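Local atomic coordinates of cell division protein FtsZ 1 (Methanocaldococcus jannaschii, PDB entry 2VAP), a protein that binds GTP, and probably hydrolyses it while polymerising into the contractile Z ring at the future cell division site. Residues A[131-145]-A[169-183]. Sequence-based numbering, arbitrary orientation.
With GDP (guanosine-5'-diphosphate), chain B.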
# COMPACT_ATOMS: atom_id res chain seq x y z
N LEU A 131 1.21 6.70 -10.09
CA LEU A 131 2.36 7.29 -10.78
C LEU A 131 2.04 7.50 -12.25
O LEU A 131 1.29 6.72 -12.84
CB LEU A 131 3.61 6.42 -10.61
CG LEU A 131 4.25 6.30 -9.22
CD1 LEU A 131 5.34 5.25 -9.25
CD2 LEU A 131 4.81 7.63 -8.73
N GLY A 132 2.60 8.56 -12.82
CA GLY A 132 2.36 8.89 -14.23
C GLY A 132 1.89 10.31 -14.45
O GLY A 132 2.11 10.88 -15.52
N GLY A 133 1.24 10.89 -13.44
CA GLY A 133 0.76 12.26 -13.51
C GLY A 133 1.81 13.26 -13.07
O GLY A 133 3.01 12.98 -13.13
N GLY A 134 1.36 14.43 -12.62
CA GLY A 134 2.27 15.49 -12.19
C GLY A 134 2.43 15.56 -10.68
O GLY A 134 3.55 15.49 -10.17
N THR A 135 1.31 15.70 -9.98
CA THR A 135 1.32 15.87 -8.53
C THR A 135 1.83 14.62 -7.80
O THR A 135 2.76 14.71 -7.01
CB THR A 135 -0.07 16.28 -8.00
OG1 THR A 135 -0.52 17.45 -8.70
CG2 THR A 135 -0.03 16.59 -6.50
N GLY A 136 1.22 13.48 -8.09
CA GLY A 136 1.60 12.21 -7.47
C GLY A 136 3.05 11.85 -7.73
O GLY A 136 3.83 11.66 -6.79
N THR A 137 3.41 11.77 -9.01
CA THR A 137 4.77 11.42 -9.43
C THR A 137 5.82 12.34 -8.81
O THR A 137 6.89 11.89 -8.41
CB THR A 137 4.90 11.45 -10.97
OG1 THR A 137 3.77 10.81 -11.57
CG2 THR A 137 6.17 10.75 -11.41
N GLY A 138 5.51 13.63 -8.75
CA GLY A 138 6.43 14.63 -8.22
C GLY A 138 6.52 14.67 -6.71
O GLY A 138 7.62 14.75 -6.15
N SER A 139 5.37 14.61 -6.04
CA SER A 139 5.31 14.82 -4.59
C SER A 139 5.60 13.57 -3.76
O SER A 139 6.14 13.67 -2.65
CB SER A 139 3.96 15.42 -4.18
OG SER A 139 2.90 14.50 -4.39
N ALA A 140 5.24 12.40 -4.28
CA ALA A 140 5.42 11.14 -3.54
C ALA A 140 6.84 10.91 -3.01
O ALA A 140 7.00 10.59 -1.83
CB ALA A 140 4.93 9.94 -4.37
N PRO A 141 7.88 11.07 -3.87
CA PRO A 141 9.26 10.92 -3.38
C PRO A 141 9.66 11.97 -2.34
O PRO A 141 10.49 11.68 -1.47
CB PRO A 141 10.11 11.10 -4.65
CG PRO A 141 9.17 10.82 -5.78
CD PRO A 141 7.86 11.36 -5.32
N VAL A 142 9.08 13.16 -2.41
CA VAL A 142 9.34 14.21 -1.43
C VAL A 142 8.74 13.84 -0.06
O VAL A 142 9.41 13.96 0.97
CB VAL A 142 8.81 15.60 -1.89
CG1 VAL A 142 9.10 16.67 -0.84
CG2 VAL A 142 9.44 15.99 -3.22
N VAL A 143 7.50 13.36 -0.06
CA VAL A 143 6.85 12.88 1.16
C VAL A 143 7.66 11.73 1.76
O VAL A 143 7.88 11.69 2.98
CB VAL A 143 5.38 12.44 0.91
CG1 VAL A 143 4.73 11.95 2.21
CG2 VAL A 143 4.56 13.58 0.33
N ALA A 144 8.11 10.81 0.91
CA ALA A 144 8.94 9.68 1.32
C ALA A 144 10.24 10.13 1.98
O ALA A 144 10.64 9.58 3.01
CB ALA A 144 9.22 8.76 0.14
N GLU A 145 10.89 11.14 1.40
CA GLU A 145 12.12 11.70 1.95
C GLU A 145 11.88 12.33 3.33
O GLU A 145 12.67 12.13 4.26
CB GLU A 145 12.75 12.71 0.99
CG GLU A 145 14.12 13.23 1.45
CD GLU A 145 14.75 14.23 0.49
OE1 GLU A 145 14.10 14.62 -0.51
OE2 GLU A 145 15.90 14.63 0.74
N ARG A 169 3.35 9.05 -20.06
CA ARG A 169 2.84 8.70 -18.73
C ARG A 169 3.69 7.63 -18.06
O ARG A 169 4.03 7.75 -16.88
CB ARG A 169 1.38 8.25 -18.82
CG ARG A 169 0.37 9.39 -18.98
CD ARG A 169 -0.20 9.83 -17.64
NE ARG A 169 -0.82 11.15 -17.72
CZ ARG A 169 -1.55 11.71 -16.75
NH1 ARG A 169 -1.76 11.07 -15.61
NH2 ARG A 169 -2.06 12.92 -16.93
N MET A 170 4.04 6.58 -18.81
CA MET A 170 4.86 5.49 -18.28
C MET A 170 6.29 5.93 -17.97
O MET A 170 6.84 5.57 -16.93
CB MET A 170 4.85 4.28 -19.23
CG MET A 170 5.62 3.06 -18.72
SD MET A 170 5.04 2.42 -17.13
CE MET A 170 3.59 1.50 -17.64
N LYS A 171 6.88 6.72 -18.88
CA LYS A 171 8.23 7.25 -18.68
C LYS A 171 8.30 8.11 -17.41
O LYS A 171 9.20 7.94 -16.59
CB LYS A 171 8.69 8.06 -19.90
CG LYS A 171 10.14 8.53 -19.83
CD LYS A 171 10.49 9.39 -21.04
CE LYS A 171 11.91 9.95 -20.93
NZ LYS A 171 12.95 8.89 -21.07
N ASN A 172 7.33 9.02 -17.26
CA ASN A 172 7.22 9.84 -16.06
C ASN A 172 7.05 8.99 -14.80
O ASN A 172 7.70 9.24 -13.78
CB ASN A 172 6.07 10.85 -16.19
CG ASN A 172 6.41 12.01 -17.12
OD1 ASN A 172 5.53 12.76 -17.55
ND2 ASN A 172 7.70 12.17 -17.44
N ALA A 173 6.18 7.99 -14.88
CA ALA A 173 5.93 7.07 -13.76
C ALA A 173 7.19 6.33 -13.31
O ALA A 173 7.45 6.20 -12.12
CB ALA A 173 4.84 6.07 -14.13
N MET A 174 7.96 5.85 -14.29
CA MET A 174 9.17 5.08 -14.01
C MET A 174 10.30 5.93 -13.45
O MET A 174 11.10 5.45 -12.65
CB MET A 174 9.62 4.31 -15.26
CG MET A 174 8.71 3.15 -15.64
SD MET A 174 8.47 1.93 -14.33
CE MET A 174 10.13 1.30 -14.12
N GLU A 175 10.36 7.19 -13.88
CA GLU A 175 11.30 8.15 -13.31
C GLU A 175 10.94 8.46 -11.85
O GLU A 175 11.83 8.58 -11.00
CB GLU A 175 11.35 9.44 -14.14
CG GLU A 175 12.08 9.29 -15.47
CD GLU A 175 12.10 10.56 -16.30
OE1 GLU A 175 11.39 11.53 -15.96
OE2 GLU A 175 12.84 10.59 -17.31
N GLY A 176 9.64 8.56 -11.58
CA GLY A 176 9.14 8.75 -10.22
C GLY A 176 9.38 7.55 -9.34
O GLY A 176 9.64 7.69 -8.14
N LEU A 177 9.28 6.35 -9.92
CA LEU A 177 9.53 5.10 -9.21
C LEU A 177 11.00 5.00 -8.79
O LEU A 177 11.31 4.51 -7.70
CB LEU A 177 9.14 3.90 -10.07
CG LEU A 177 8.98 2.53 -9.42
CD1 LEU A 177 7.77 2.49 -8.48
CD2 LEU A 177 8.84 1.46 -10.49
N GLU A 178 11.90 5.49 -9.65
CA GLU A 178 13.33 5.53 -9.36
C GLU A 178 13.63 6.49 -8.20
O GLU A 178 14.47 6.19 -7.35
CB GLU A 178 14.12 5.93 -10.61
CG GLU A 178 15.64 5.86 -10.47
CD GLU A 178 16.17 4.45 -10.29
OE1 GLU A 178 17.11 4.27 -9.48
OE2 GLU A 178 15.66 3.52 -10.94
N ARG A 179 12.95 7.63 -8.18
CA ARG A 179 13.11 8.62 -7.11
C ARG A 179 12.55 8.11 -5.77
O ARG A 179 13.13 8.36 -4.72
CB ARG A 179 12.47 9.95 -7.48
CG ARG A 179 13.13 10.67 -8.65
CD ARG A 179 12.68 12.12 -8.77
NE ARG A 179 11.22 12.25 -8.89
CZ ARG A 179 10.56 12.22 -10.04
NH1 ARG A 179 11.19 12.05 -11.19
NH2 ARG A 179 9.24 12.35 -10.04
N LEU A 180 11.43 7.39 -5.84
CA LEU A 180 10.82 6.78 -4.65
C LEU A 180 11.73 5.73 -4.02
O LEU A 180 11.86 5.67 -2.79
CB LEU A 180 9.47 6.14 -4.99
CG LEU A 180 8.19 6.98 -4.88
CD1 LEU A 180 7.01 6.21 -5.46
CD2 LEU A 180 7.90 7.38 -3.43
N LYS A 181 12.37 4.92 -4.86
CA LYS A 181 13.28 3.86 -4.43
C LYS A 181 14.41 4.38 -3.54
O LYS A 181 14.91 3.66 -2.67
CB LYS A 181 13.85 3.14 -5.66
CG LYS A 181 14.58 1.83 -5.36
CD LYS A 181 15.14 1.19 -6.62
CE LYS A 181 16.45 1.84 -7.06
NZ LYS A 181 17.00 1.19 -8.28
N GLN A 182 14.81 5.63 -3.77
CA GLN A 182 15.88 6.26 -3.00
C GLN A 182 15.45 6.65 -1.58
O GLN A 182 16.30 6.87 -0.71
CB GLN A 182 16.41 7.50 -3.74
CG GLN A 182 16.95 7.23 -5.15
CD GLN A 182 18.21 6.39 -5.16
OE1 GLN A 182 19.10 6.56 -4.31
NE2 GLN A 182 18.31 5.49 -6.13
N HIS A 183 14.14 6.72 -1.35
CA HIS A 183 13.60 7.23 -0.09
C HIS A 183 12.53 6.33 0.55
O HIS A 183 11.73 6.79 1.36
CB HIS A 183 13.03 8.64 -0.28
CG HIS A 183 14.01 9.61 -0.86
ND1 HIS A 183 15.04 10.15 -0.13
CD2 HIS A 183 14.10 10.15 -2.10
CE1 HIS A 183 15.74 10.98 -0.90
NE2 HIS A 183 15.18 10.99 -2.10
PB GDP B . -1.91 13.70 -10.72
O1B GDP B . -1.20 14.77 -11.51
O2B GDP B . -3.06 14.31 -9.96
O3B GDP B . -0.93 13.07 -9.75
O3A GDP B . -2.45 12.59 -11.76
PA GDP B . -3.60 11.52 -11.41
O1A GDP B . -3.55 11.07 -9.97
O2A GDP B . -4.96 12.05 -11.78
O5' GDP B . -3.21 10.30 -12.38
C5' GDP B . -1.93 9.69 -12.29
C4' GDP B . -2.05 8.21 -12.64
O4' GDP B . -2.99 7.58 -11.77
C3' GDP B . -2.58 8.01 -14.05
O3' GDP B . -1.51 7.87 -15.00
C2' GDP B . -3.44 6.77 -13.96
O2' GDP B . -2.67 5.60 -14.24
C1' GDP B . -3.87 6.72 -12.50
N9 GDP B . -5.28 7.17 -12.32
C8 GDP B . -5.90 8.21 -12.91
N7 GDP B . -7.19 8.32 -12.49
C5 GDP B . -7.41 7.34 -11.60
C6 GDP B . -8.54 6.87 -10.76
O6 GDP B . -9.65 7.45 -10.80
N1 GDP B . -8.34 5.80 -9.97
C2 GDP B . -7.16 5.15 -9.91
N2 GDP B . -7.03 4.08 -9.09
N3 GDP B . -6.08 5.53 -10.65
C4 GDP B . -6.14 6.59 -11.49
O HOH W 1 10.18 13.95 -6.93
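Thr137 enters helix 169-181 as a knob, its side chain seated among Asn172, Ala173, Gly176 and Arg179. The methyl CG2 stands anti to the backbone N and reaches Asn172 O at 3.2 Å, while OG1 turns back to its own loop, accepting from Gly132 N and donating to Gly133 O from above that carbonyl plane. Thr137 CG2 also lies against the bare Gly176 CA at 3.8 Å. Arg179 crosses Thr137 at about a right angle, and a bend at chi3 brings NH2 to Thr137 O at 2.9 Å; the bond is bent (135° at the hydrogen), and the donor lies well above the carbonyl plane. Helix 135-145 is kinked where Pro141 N and Val142 N make no bond to the turn before, so Arg179 serves Thr137 O directly and Gly138 O through a water on NE.

The helix axes run 8.6 Å apart and nearly parallel (4°), as expected for successive helices on one side of the parallel Rossmann-like sheet of the tubulin/FtsZ GTPase domain, with strand 153-160 between them in sequence. Gly132 to Gly138 form the GGGTGTG tubulin signature, a loop running into the start of helix 135-145; amides of Gly134, Thr135 and Gly136 bind the GDP beta-phosphate. Arg169 NH1 makes a weak bond to the ribose O3', with Gly133 CA over one guanidinium face.

On the side of the sheet, where Leu131 and Leu180 also touch Val158, Leu131 CD1 meets Leu177 CD1 at 3.8 Å, the side chains crossing roughly perpendicular, whereas Leu131 and Leu180 approach tip to tip. Glu145 lies alongside His183: CB makes a CH-pi contact, and the carboxylate stacks on the ring, planes 19° apart.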